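Bilirubin-inducible fluorescent protein UnaG (Anguilla japonica, PDB 4I3C) binds unconjugated bilirubin inside a beta barrel and, once loaded with it, fluoresces green on excitation. Local coordinates at residues G7-A12 / Y134-E139; M51-E56 / V67-G72; K106-V111 / L123-V128. The protein carries 1 engineered substitution. All coordinates share one frame; numbering follows the deposited sequence.

Contact 1. Residues G7-A12 / Y134-E139; sequences GTWKIA and YRRATE. With BLR (3-[5-[(Z)-(4-ethenyl-3-methyl-5-oxidanylidene-pyrrol-2-ylidene)methyl]-2-[[5-[(Z)-(3-ethenyl-4-methyl-5-oxidanylidene-pyrrol-2-ylidene)methyl]-3-(3-hydroxy-3-oxopropyl)-4-methyl-1H-pyrrol-2-yl]methyl]-4-methyl-1H-pyrrol-3-yl]propanoic acid), chain C.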
loop_
_atom_site.group_PDB
_atom_site.type_symbol
_atom_site.label_atom_id
_atom_site.label_comp_id
_atom_site.label_asym_id
_atom_site.label_seq_id
_atom_site.Cartn_x
_atom_site.Cartn_y
_atom_site.Cartn_z
ATOM N N GLY A 7 -12.506 2.175 -6.130
ATOM C CA GLY A 7 -12.528 3.316 -7.022
ATOM C C GLY A 7 -11.212 3.647 -7.692
ATOM O O GLY A 7 -10.306 2.821 -7.783
ATOM N N THR A 8 -11.125 4.879 -8.178
ATOM C CA THR A 8 -9.902 5.404 -8.771
ATOM C C THR A 8 -9.231 6.322 -7.766
ATOM O O THR A 8 -9.899 6.971 -6.965
ATOM C CB THR A 8 -10.180 6.205 -10.043
ATOM O OG1 THR A 8 -11.486 6.790 -9.962
ATOM C CG2 THR A 8 -10.086 5.309 -11.275
ATOM N N TRP A 9 -7.908 6.390 -7.820
ATOM C CA TRP A 9 -7.167 7.164 -6.843
ATOM C C TRP A 9 -5.880 7.713 -7.418
ATOM O O TRP A 9 -5.462 7.348 -8.513
ATOM C CB TRP A 9 -6.873 6.296 -5.627
ATOM C CG TRP A 9 -8.116 5.895 -4.897
ATOM C CD1 TRP A 9 -8.865 4.781 -5.108
ATOM C CD2 TRP A 9 -8.765 6.623 -3.851
ATOM N NE1 TRP A 9 -9.937 4.759 -4.248
ATOM C CE2 TRP A 9 -9.895 5.880 -3.465
ATOM C CE3 TRP A 9 -8.496 7.826 -3.200
ATOM C CZ2 TRP A 9 -10.755 6.302 -2.456
ATOM C CZ3 TRP A 9 -9.349 8.241 -2.203
ATOM C CH2 TRP A 9 -10.464 7.483 -1.839
ATOM N N LYS A 10 -5.253 8.593 -6.651
ATOM C CA LYS A 10 -4.118 9.357 -7.125
ATOM C C LYS A 10 -3.384 9.952 -5.941
ATOM O O LYS A 10 -4.006 10.462 -5.016
ATOM C CB LYS A 10 -4.601 10.488 -8.030
ATOM C CG LYS A 10 -5.095 10.041 -9.393
ATOM C CD LYS A 10 -5.562 11.223 -10.209
ATOM C CE LYS A 10 -4.414 12.160 -10.557
ATOM N NZ LYS A 10 -3.401 11.546 -11.461
ATOM N N ILE A 11 -2.059 9.891 -5.974
ATOM C CA ILE A 11 -1.265 10.450 -4.894
ATOM C C ILE A 11 -1.636 11.908 -4.682
ATOM O O ILE A 11 -2.092 12.586 -5.602
ATOM C CB ILE A 11 0.233 10.379 -5.197
ATOM C CG1 ILE A 11 1.046 10.472 -3.903
ATOM C CG2 ILE A 11 0.631 11.495 -6.141
ATOM C CD1 ILE A 11 0.788 9.335 -2.930
ATOM N N ALA A 12 -1.424 12.386 -3.462
ATOM C CA ALA A 12 -1.677 13.778 -3.129
ATOM C C ALA A 12 -0.585 14.297 -2.207
ATOM O O ALA A 12 -0.021 15.363 -2.452
ATOM C CB ALA A 12 -3.052 13.934 -2.486
ATOM N N TYR A 134 -4.103 9.968 -0.701
ATOM C CA TYR A 134 -4.536 9.929 -2.092
ATOM C C TYR A 134 -5.896 10.579 -2.232
ATOM O O TYR A 134 -6.698 10.582 -1.302
ATOM C CB TYR A 134 -4.654 8.490 -2.593
ATOM C CG TYR A 134 -3.358 7.720 -2.675
ATOM C CD1 TYR A 134 -2.921 7.191 -3.880
ATOM C CD2 TYR A 134 -2.577 7.513 -1.550
ATOM C CE1 TYR A 134 -1.743 6.478 -3.956
ATOM C CE2 TYR A 134 -1.399 6.804 -1.621
ATOM C CZ TYR A 134 -0.986 6.287 -2.825
ATOM O OH TYR A 134 0.194 5.578 -2.901
ATOM N N ARG A 135 -6.152 11.129 -3.410
ATOM C CA ARG A 135 -7.468 11.626 -3.738
ATOM C C ARG A 135 -7.946 10.878 -4.975
ATOM O O ARG A 135 -7.134 10.447 -5.796
ATOM C CB ARG A 135 -7.410 13.125 -4.024
ATOM C CG ARG A 135 -7.468 13.458 -5.499
ATOM C CD ARG A 135 -7.946 14.871 -5.738
ATOM N NE ARG A 135 -6.836 15.814 -5.849
ATOM C CZ ARG A 135 -6.431 16.383 -6.982
ATOM N NH1 ARG A 135 -7.040 16.128 -8.133
ATOM N NH2 ARG A 135 -5.409 17.224 -6.962
ATOM N N ARG A 136 -9.257 10.721 -5.107
ATOM C CA ARG A 136 -9.834 10.151 -6.316
ATOM C C ARG A 136 -9.511 11.016 -7.514
ATOM O O ARG A 136 -9.406 12.229 -7.390
ATOM C CB ARG A 136 -11.346 10.053 -6.182
ATOM C CG ARG A 136 -11.814 8.824 -5.458
ATOM C CD ARG A 136 -13.297 8.883 -5.190
ATOM N NE ARG A 136 -13.677 7.943 -4.143
ATOM C CZ ARG A 136 -13.911 6.652 -4.339
ATOM N NH1 ARG A 136 -13.811 6.124 -5.547
ATOM N NH2 ARG A 136 -14.249 5.877 -3.323
ATOM N N ALA A 137 -9.374 10.400 -8.682
ATOM C CA ALA A 137 -9.148 11.152 -9.910
ATOM C C ALA A 137 -10.229 12.227 -10.115
ATOM O O ALA A 137 -10.836 12.315 -11.182
ATOM C CB ALA A 137 -9.095 10.195 -11.102
ATOM N N THR A 138 -10.442 13.063 -9.099
ATOM C CA THR A 138 -11.492 14.074 -9.125
ATOM C C THR A 138 -12.867 13.452 -9.341
ATOM O O THR A 138 -13.772 14.098 -9.865
ATOM C CB THR A 138 -11.190 15.135 -10.201
ATOM O OG1 THR A 138 -10.994 14.500 -11.471
ATOM C CG2 THR A 138 -9.930 15.889 -9.833
ATOM N N GLU A 139 -13.016 12.206 -8.898
ATOM C CA GLU A 139 -14.237 11.438 -9.127
ATOM C C GLU A 139 -15.504 12.260 -8.908
ATOM O O GLU A 139 -16.606 11.716 -8.816
ATOM C CB GLU A 139 -14.277 10.194 -8.248
ATOM C CG GLU A 139 -13.624 9.005 -8.904
ATOM C CD GLU A 139 -14.196 7.698 -8.425
ATOM O OE1 GLU A 139 -13.414 6.760 -8.157
ATOM O OE2 GLU A 139 -15.437 7.608 -8.323
HETATM C CHA BLR C . 2.202 1.031 -4.065
HETATM N NA BLR C . 0.252 -0.215 -3.077
HETATM C C1A BLR C . 1.398 -0.192 -3.800
HETATM C C2A BLR C . 1.684 -1.484 -4.210
HETATM C C3A BLR C . 0.675 -2.289 -3.724
HETATM C C4A BLR C . -0.210 -1.488 -3.028
HETATM C CMA BLR C . 0.526 -3.762 -3.912
HETATM C CAA BLR C . 2.863 -1.903 -5.034
HETATM C CBA BLR C . 4.121 -1.473 -4.356
HETATM C CGA BLR C . 5.311 -2.279 -4.748
HETATM O O1A BLR C . 5.771 -2.218 -5.921
HETATM O O2A BLR C . 5.870 -3.012 -3.891
HETATM C CHB BLR C . -1.449 -1.963 -2.337
HETATM N NB BLR C . -2.517 0.321 -2.113
HETATM C C1B BLR C . -2.512 -1.137 -2.076
HETATM C C2B BLR C . -3.756 -1.540 -1.716
HETATM C C3B BLR C . -4.556 -0.625 -1.528
HETATM C C4B BLR C . -3.990 0.771 -1.723
HETATM C CMB BLR C . -4.135 -2.972 -1.575
HETATM O OB BLR C . -4.495 1.879 -1.615
HETATM C CAB BLR C . -5.974 -0.850 -1.138
HETATM C CBB BLR C . -6.294 -1.013 0.174
HETATM N NC BLR C . 6.864 2.313 -5.476
HETATM C C1C BLR C . 7.922 2.276 -6.668
HETATM C C2C BLR C . 9.061 1.649 -5.884
HETATM C C3C BLR C . 8.803 1.403 -4.709
HETATM C C4C BLR C . 7.551 1.747 -4.325
HETATM C CMC BLR C . 10.370 1.347 -6.496
HETATM O OC BLR C . 7.838 2.624 -7.833
HETATM C CAC BLR C . 9.785 0.790 -3.779
HETATM C CBC BLR C . 10.872 1.513 -3.405
HETATM C CHD BLR C . 7.024 1.588 -3.078
HETATM N ND BLR C . 4.673 1.376 -3.939
HETATM C C1D BLR C . 5.560 1.372 -2.932
HETATM C C2D BLR C . 4.827 1.120 -1.642
HETATM C C3D BLR C . 3.535 0.983 -1.932
HETATM C C4D BLR C . 3.368 1.134 -3.370
HETATM C CMD BLR C . 5.433 1.050 -0.290
HETATM C CAD BLR C . 2.438 0.725 -0.951
HETATM C CBD BLR C . 2.199 1.929 -0.105
HETATM C CGD BLR C . 1.120 2.767 -0.708
HETATM O O1D BLR C . 1.388 3.551 -1.657
HETATM O O2D BLR C . -0.061 2.695 -0.279
#
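Antiparallel pairing joins Lys10 to Arg135 through the hydrogen bond from Arg135 N to Lys10 O (2.8 Å), and in the next, non-hydrogen-bonded pair Ile11 stands opposite Tyr134. These strands are the first and last of the chain, and as in other fatty-acid-binding proteins their pairing helps to close the barrel. Trp9 suits a place between core and surface: with CG beside the backbone N (chi1 -65°), its indole lies against Leu41, Ile43 and Leu119, while NE1 bonds to Phe5 O. Over one indole face comes Arg136 CG, almost exactly above the six-membered ring and 3.9 Å from its centroid, a CH-pi contact. Further along, the guanidinium, tilted 42° to the indole, passes over CZ2, and its NH2 reaches Val6 O. Its NH1 makes a salt bridge with Glu139 OE1 (2.7 Å), which lies in the guanidinium plane. That same oxygen takes the nearly straight bond from Thr8 N at 3.0 Å and, from above the carboxylate plane, a second from Thr8 OG1 at 2.6 Å. Gly7 has to be glycine, since at its backbone angles a CB would be jammed against the preceding carbonyl. On the barrel's inner side, Ile11 CD1 sits over a face of the Tyr134 ring, 3.8 Å from its centroid, and Tyr134 OH donates to propionate oxygen O1D of the bilirubin at 2.7 Å. Three donors on Glu139 OE1 would probably stabilise the ionised carboxylate and hold the chain's end to the first strand, while Tyr134 adds its hydrogen bond to the one Arg132 NH1 makes with the bilirubin.

Contact 2. Residues M51-E56 / V67-G72; sequences MTVKIE and VKFKLG. With BLR (3-[5-[(Z)-(4-ethenyl-3-methyl-5-oxidanylidene-pyrrol-2-ylidene)methyl]-2-[[5-[(Z)-(3-ethenyl-4-methyl-5-oxidanylidene-pyrrol-2-ylidene)methyl]-3-(3-hydroxy-3-oxopropyl)-4-methyl-1H-pyrrol-2-yl]methyl]-4-methyl-1H-pyrrol-3-yl]propanoic acid), chain C.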
loop_
_atom_site.group_PDB
_atom_site.type_symbol
_atom_site.label_atom_id
_atom_site.label_comp_id
_atom_site.label_asym_id
_atom_site.label_seq_id
_atom_site.Cartn_x
_atom_site.Cartn_y
_atom_site.Cartn_z
ATOM N N MET A 51 -10.641 -8.566 -2.459
ATOM C CA MET A 51 -10.366 -7.226 -2.970
ATOM C C MET A 51 -9.281 -7.220 -4.043
ATOM O O MET A 51 -8.146 -7.635 -3.800
ATOM C CB MET A 51 -9.938 -6.313 -1.827
ATOM C CG MET A 51 -11.057 -5.513 -1.203
ATOM S SD MET A 51 -10.479 -4.079 -0.280
ATOM C CE MET A 51 -10.502 -2.834 -1.562
ATOM N N THR A 52 -9.641 -6.728 -5.225
ATOM C CA THR A 52 -8.720 -6.653 -6.349
ATOM C C THR A 52 -8.266 -5.216 -6.592
ATOM O O THR A 52 -9.076 -4.338 -6.883
ATOM C CB THR A 52 -9.398 -7.165 -7.619
ATOM O OG1 THR A 52 -9.377 -8.598 -7.624
ATOM C CG2 THR A 52 -8.685 -6.637 -8.855
ATOM N N VAL A 53 -6.963 -4.989 -6.500
ATOM C CA VAL A 53 -6.421 -3.640 -6.556
ATOM C C VAL A 53 -5.367 -3.545 -7.652
ATOM O O VAL A 53 -4.762 -4.550 -8.016
ATOM C CB VAL A 53 -5.769 -3.299 -5.214
ATOM C CG1 VAL A 53 -5.099 -1.932 -5.265
ATOM C CG2 VAL A 53 -6.803 -3.414 -4.088
ATOM N N LYS A 54 -5.161 -2.351 -8.198
ATOM C CA LYS A 54 -4.087 -2.161 -9.167
ATOM C C LYS A 54 -3.306 -0.877 -8.928
ATOM O O LYS A 54 -3.811 0.055 -8.305
ATOM C CB LYS A 54 -4.647 -2.131 -10.578
ATOM C CG LYS A 54 -3.582 -2.005 -11.636
ATOM C CD LYS A 54 -4.147 -2.259 -13.008
ATOM C CE LYS A 54 -4.667 -0.981 -13.636
ATOM N NZ LYS A 54 -4.232 -0.871 -15.049
ATOM N N ILE A 55 -2.078 -0.833 -9.443
ATOM C CA ILE A 55 -1.206 0.320 -9.260
ATOM C C ILE A 55 -0.382 0.653 -10.507
ATOM O O ILE A 55 0.536 -0.085 -10.870
ATOM C CB ILE A 55 -0.210 0.079 -8.097
ATOM C CG1 ILE A 55 -0.930 -0.491 -6.873
ATOM C CG2 ILE A 55 0.517 1.366 -7.732
ATOM C CD1 ILE A 55 -0.424 -1.853 -6.473
ATOM N N GLU A 56 -0.725 1.760 -11.161
ATOM C CA GLU A 56 0.155 2.386 -12.146
ATOM C C GLU A 56 1.023 3.455 -11.474
ATOM O O GLU A 56 0.617 4.612 -11.384
ATOM C CB GLU A 56 -0.660 3.059 -13.248
ATOM C CG GLU A 56 -1.275 2.127 -14.269
ATOM C CD GLU A 56 -1.483 2.808 -15.613
ATOM O OE1 GLU A 56 -0.982 3.938 -15.795
ATOM O OE2 GLU A 56 -2.142 2.211 -16.489
ATOM N N VAL A 67 -2.596 -6.321 -6.974
ATOM C CA VAL A 67 -2.938 -7.124 -5.814
ATOM C C VAL A 67 -4.228 -7.866 -6.130
ATOM O O VAL A 67 -5.079 -7.345 -6.845
ATOM C CB VAL A 67 -3.190 -6.223 -4.601
ATOM C CG1 VAL A 67 -2.582 -6.825 -3.344
ATOM C CG2 VAL A 67 -2.628 -4.829 -4.870
ATOM N N LYS A 68 -4.368 -9.087 -5.623
ATOM C CA LYS A 68 -5.622 -9.817 -5.757
ATOM C C LYS A 68 -5.789 -10.744 -4.566
ATOM O O LYS A 68 -5.287 -11.867 -4.574
ATOM C CB LYS A 68 -5.643 -10.618 -7.060
ATOM C CG LYS A 68 -6.942 -10.523 -7.816
ATOM C CD LYS A 68 -6.814 -11.146 -9.187
ATOM C CE LYS A 68 -8.086 -10.970 -9.988
ATOM N NZ LYS A 68 -8.164 -9.623 -10.604
ATOM N N PHE A 69 -6.498 -10.276 -3.544
ATOM C CA PHE A 69 -6.486 -10.978 -2.270
ATOM C C PHE A 69 -7.863 -11.266 -1.693
ATOM O O PHE A 69 -8.853 -10.608 -2.021
ATOM C CB PHE A 69 -5.680 -10.180 -1.245
ATOM C CG PHE A 69 -6.263 -8.816 -0.937
ATOM C CD1 PHE A 69 -7.354 -8.682 -0.101
ATOM C CD2 PHE A 69 -5.728 -7.674 -1.497
ATOM C CE1 PHE A 69 -7.886 -7.441 0.177
ATOM C CE2 PHE A 69 -6.260 -6.431 -1.218
ATOM C CZ PHE A 69 -7.335 -6.316 -0.384
ATOM N N LYS A 70 -7.895 -12.278 -0.832
ATOM C CA LYS A 70 -9.063 -12.620 -0.040
ATOM C C LYS A 70 -8.804 -12.157 1.388
ATOM O O LYS A 70 -7.702 -12.337 1.911
ATOM C CB LYS A 70 -9.293 -14.132 -0.080
ATOM C CG LYS A 70 -10.529 -14.604 0.665
ATOM C CD LYS A 70 -10.197 -15.078 2.068
ATOM C CE LYS A 70 -11.429 -15.614 2.778
ATOM N NZ LYS A 70 -12.670 -14.871 2.413
ATOM N N LEU A 71 -9.811 -11.559 2.017
ATOM C CA LEU A 71 -9.634 -10.974 3.344
ATOM C C LEU A 71 -9.723 -12.002 4.463
ATOM O O LEU A 71 -10.807 -12.401 4.883
ATOM C CB LEU A 71 -10.641 -9.848 3.571
ATOM C CG LEU A 71 -10.196 -8.513 2.972
ATOM C CD1 LEU A 71 -11.281 -7.464 3.106
ATOM C CD2 LEU A 71 -8.917 -8.035 3.637
ATOM N N GLY A 72 -8.557 -12.403 4.958
ATOM C CA GLY A 72 -8.455 -13.463 5.938
ATOM C C GLY A 72 -7.493 -14.518 5.440
ATOM O O GLY A 72 -7.163 -15.469 6.148
HETATM C CHA BLR C . 2.202 1.031 -4.065
HETATM N NA BLR C . 0.252 -0.215 -3.077
HETATM C C1A BLR C . 1.398 -0.192 -3.800
HETATM C C2A BLR C . 1.684 -1.484 -4.210
HETATM C C3A BLR C . 0.675 -2.289 -3.724
HETATM C C4A BLR C . -0.210 -1.488 -3.028
HETATM C CMA BLR C . 0.526 -3.762 -3.912
HETATM C CAA BLR C . 2.863 -1.903 -5.034
HETATM C CBA BLR C . 4.121 -1.473 -4.356
HETATM C CGA BLR C . 5.311 -2.279 -4.748
HETATM O O1A BLR C . 5.771 -2.218 -5.921
HETATM O O2A BLR C . 5.870 -3.012 -3.891
HETATM C CHB BLR C . -1.449 -1.963 -2.337
HETATM N NB BLR C . -2.517 0.321 -2.113
HETATM C C1B BLR C . -2.512 -1.137 -2.076
HETATM C C2B BLR C . -3.756 -1.540 -1.716
HETATM C C3B BLR C . -4.556 -0.625 -1.528
HETATM C C4B BLR C . -3.990 0.771 -1.723
HETATM C CMB BLR C . -4.135 -2.972 -1.575
HETATM O OB BLR C . -4.495 1.879 -1.615
HETATM C CAB BLR C . -5.974 -0.850 -1.138
HETATM C CBB BLR C . -6.294 -1.013 0.174
HETATM N NC BLR C . 6.864 2.313 -5.476
HETATM C C1C BLR C . 7.922 2.276 -6.668
HETATM C C2C BLR C . 9.061 1.649 -5.884
HETATM C C3C BLR C . 8.803 1.403 -4.709
HETATM C C4C BLR C . 7.551 1.747 -4.325
HETATM C CMC BLR C . 10.370 1.347 -6.496
HETATM O OC BLR C . 7.838 2.624 -7.833
HETATM C CAC BLR C . 9.785 0.790 -3.779
HETATM C CBC BLR C . 10.872 1.513 -3.405
HETATM C CHD BLR C . 7.024 1.588 -3.078
HETATM N ND BLR C . 4.673 1.376 -3.939
HETATM C C1D BLR C . 5.560 1.372 -2.932
HETATM C C2D BLR C . 4.827 1.120 -1.642
HETATM C C3D BLR C . 3.535 0.983 -1.932
HETATM C C4D BLR C . 3.368 1.134 -3.370
HETATM C CMD BLR C . 5.433 1.050 -0.290
HETATM C CAD BLR C . 2.438 0.725 -0.951
HETATM C CBD BLR C . 2.199 1.929 -0.105
HETATM C CGD BLR C . 1.120 2.767 -0.708
HETATM O O1D BLR C . 1.388 3.551 -1.657
HETATM O O2D BLR C . -0.061 2.695 -0.279
#
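Val53 N donates to Val67 O at 3.0 Å, nearly straight at 161°, and Val67 N answers to Val53 O, so the two valines form a hydrogen-bonded pair in the antiparallel hairpin of strands 50-56 and 65-70. Their side chains lie side by side on the inner face, CB of Val53 3.5 Å from CG2 of Val67, and both go on to the pigment: Val67 CG2 meets methyl CMA of the bilirubin at 3.5 Å, and Val53 CG2 meets methyl CMB at 3.7 Å. Branched, apolar residues fit here because they suit extended backbone and meet the ligand's own methyls. Two pairs along, at the next hydrogen-bonded pair, Phe69 carries CG between its backbone N and carbonyl carbon (chi1 63°). This turns the ring back across the neighbouring strand, with Met51 O 3.3 Å above the ring plane and offset toward the rim, and brings Met51 SD obliquely beside it in a Met-aromatic contact, 5.1 Å from the ring centroid. Phe75 and Val90 also touch the ring. Were Phe69 an alanine, Met51 SD would lose its aromatic neighbour and a gap would probably open toward Phe75. The outer face is polar: Thr52 and Lys68 run alongside each other, joined by a weak hydrogen bond from Lys68 NZ to Thr52 OG1 at 3.4 Å. The hairpin thus presents an apolar wall that meets the pigment by van der Waals contact and leaves its charges outside the barrel.

Contact 3. Residues K106-V111 / L123-V128; sequences KETTYV and LTMGDV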
loop_
_atom_site.group_PDB
_atom_site.type_symbol
_atom_site.label_atom_id
_atom_site.label_comp_id
_atom_site.label_asym_id
_atom_site.label_seq_id
_atom_site.Cartn_x
_atom_site.Cartn_y
_atom_site.Cartn_z
ATOM N N LYS A 106 9.959 -10.498 10.617
ATOM C CA LYS A 106 9.475 -9.172 10.978
ATOM C C LYS A 106 8.094 -8.872 10.411
ATOM O O LYS A 106 7.607 -9.567 9.520
ATOM C CB LYS A 106 10.435 -8.101 10.469
ATOM C CG LYS A 106 11.870 -8.539 10.309
ATOM C CD LYS A 106 12.632 -7.486 9.524
ATOM C CE LYS A 106 14.114 -7.774 9.467
ATOM N NZ LYS A 106 14.416 -9.067 8.807
ATOM N N GLU A 107 7.489 -7.802 10.916
ATOM C CA GLU A 107 6.151 -7.406 10.513
ATOM C C GLU A 107 6.040 -5.888 10.359
ATOM O O GLU A 107 6.336 -5.138 11.289
ATOM C CB GLU A 107 5.138 -7.904 11.545
ATOM C CG GLU A 107 5.717 -8.087 12.940
ATOM C CD GLU A 107 4.767 -8.803 13.873
ATOM O OE1 GLU A 107 5.204 -9.750 14.562
ATOM O OE2 GLU A 107 3.583 -8.423 13.915
ATOM N N THR A 108 5.617 -5.451 9.176
ATOM C CA THR A 108 5.315 -4.043 8.928
ATOM C C THR A 108 3.826 -3.953 8.638
ATOM O O THR A 108 3.196 -4.968 8.340
ATOM C CB THR A 108 6.103 -3.479 7.735
ATOM O OG1 THR A 108 5.888 -2.065 7.642
ATOM C CG2 THR A 108 5.669 -4.149 6.436
ATOM N N THR A 109 3.256 -2.756 8.723
ATOM C CA THR A 109 1.800 -2.650 8.679
ATOM C C THR A 109 1.279 -1.444 7.897
ATOM O O THR A 109 1.950 -0.422 7.802
ATOM C CB THR A 109 1.263 -2.630 10.117
ATOM O OG1 THR A 109 1.451 -3.926 10.702
ATOM C CG2 THR A 109 -0.207 -2.256 10.157
ATOM N N TYR A 110 0.081 -1.564 7.329
ATOM C CA TYR A 110 -0.488 -0.476 6.545
ATOM C C TYR A 110 -1.929 -0.231 6.955
ATOM O O TYR A 110 -2.839 -0.938 6.514
ATOM C CB TYR A 110 -0.447 -0.804 5.053
ATOM C CG TYR A 110 0.940 -0.896 4.455
ATOM C CD1 TYR A 110 1.415 0.082 3.592
ATOM C CD2 TYR A 110 1.768 -1.966 4.744
ATOM C CE1 TYR A 110 2.674 -0.005 3.043
ATOM C CE2 TYR A 110 3.027 -2.060 4.195
ATOM C CZ TYR A 110 3.473 -1.076 3.347
ATOM O OH TYR A 110 4.731 -1.167 2.798
ATOM N N VAL A 111 -2.132 0.766 7.805
ATOM C CA VAL A 111 -3.471 1.117 8.248
ATOM C C VAL A 111 -4.113 2.149 7.315
ATOM O O VAL A 111 -3.898 3.356 7.450
ATOM C CB VAL A 111 -3.437 1.657 9.676
ATOM C CG1 VAL A 111 -4.789 2.228 10.060
ATOM C CG2 VAL A 111 -3.008 0.546 10.630
ATOM N N LEU A 123 1.770 3.974 7.567
ATOM C CA LEU A 123 2.630 2.831 7.270
ATOM C C LEU A 123 3.654 2.652 8.383
ATOM O O LEU A 123 4.373 3.579 8.710
ATOM C CB LEU A 123 3.337 3.073 5.937
ATOM C CG LEU A 123 2.466 3.251 4.685
ATOM C CD1 LEU A 123 1.422 4.346 4.816
ATOM C CD2 LEU A 123 3.345 3.565 3.497
ATOM N N THR A 124 3.759 1.459 8.952
ATOM C CA THR A 124 4.402 1.337 10.248
ATOM C C THR A 124 5.418 0.212 10.245
ATOM O O THR A 124 5.063 -0.968 10.214
ATOM C CB THR A 124 3.366 1.083 11.348
ATOM O OG1 THR A 124 2.278 2.007 11.199
ATOM C CG2 THR A 124 3.995 1.249 12.716
ATOM N N MET A 125 6.687 0.605 10.242
ATOM C CA MET A 125 7.795 -0.314 10.414
ATOM C C MET A 125 8.634 0.188 11.589
ATOM O O MET A 125 9.262 1.248 11.515
ATOM C CB MET A 125 8.635 -0.382 9.135
ATOM C CG MET A 125 9.933 -1.158 9.272
ATOM S SD MET A 125 9.678 -2.881 9.710
ATOM C CE MET A 125 11.324 -3.546 9.498
ATOM N N GLY A 126 8.621 -0.567 12.681
ATOM C CA GLY A 126 9.347 -0.190 13.879
ATOM C C GLY A 126 8.996 1.202 14.369
ATOM O O GLY A 126 7.822 1.577 14.422
ATOM N N ASP A 127 10.024 1.966 14.729
ATOM C CA ASP A 127 9.858 3.342 15.182
ATOM C C ASP A 127 9.530 4.248 14.009
ATOM O O ASP A 127 9.100 5.390 14.184
ATOM C CB ASP A 127 11.142 3.834 15.848
ATOM C CG ASP A 127 11.383 3.196 17.199
ATOM O OD1 ASP A 127 10.842 2.099 17.445
ATOM O OD2 ASP A 127 12.114 3.796 18.015
ATOM N N VAL A 128 9.749 3.731 12.806
ATOM C CA VAL A 128 9.519 4.499 11.596
ATOM C C VAL A 128 8.056 4.458 11.191
ATOM O O VAL A 128 7.480 3.390 11.009
ATOM C CB VAL A 128 10.370 3.977 10.435
ATOM C CG1 VAL A 128 9.711 4.291 9.108
ATOM C CG2 VAL A 128 11.770 4.570 10.508
HETATM O O HOH W 1 0.154 1.865 10.028
#
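Met125 lies across from Thr108 and Lys106 in the beta hairpin of strands 106-115 and 118-125, part of the calycin barrel wall. Its CB rests 3.6 Å from Thr108 OG1. CG stands anti to the backbone N (chi1 172°), and a bend at chi2 takes SD to 4.1 Å from Thr108 CB; the tip, CE, ends 4.2 Å from Lys106 CD. A long, flexible thioether suits this run past a hydroxyl, a methine and a lysine chain, with Tyr20 and Ala23 of helix 17-23 also against it. Just beyond, a type II' turn from Met125 to Val128 leads into the next strand, with Gly126 at the positive phi (54°) that glycine tolerates readily. Inside the barrel, Leu123 CG packs obliquely on Tyr110 CD1 at 3.5 Å; the tyrosine's ring also touches the bilirubin, and its OH is hydrogen-bonded to Tyr20 OH. Thr108 OG1 has Tyr20 OH as a partner too, so the threonine ties helix to strand. Across the hairpin two donors grip Thr124 O from one face of its carbonyl plane: Thr109 N at 2.9 Å, tilted only modestly, and Thr108 OG1, also at 2.9 Å, standing 62° out of that plane.

How the contacts relate
All three contacts belong to one antiparallel sheet curled round the bilirubin, but they differ in depth. Contact 2 is buried and contact 3 partly so, each a local hairpin; contact 1 is a surface contact that pairs strands from the two ends of the chain, and contacts 2 and 3 are nested within the loop it closes. Contacts 2 and 3 lie on opposite sides of the chain's centre, their centres about 19 Å apart. Contact 1 answers to solvent with ion pairing outside and one hydroxyl inside, contact 2 offers the pigment aliphatic groups, and contact 3 turns threonine and tyrosine hydroxyls toward helix 17-23.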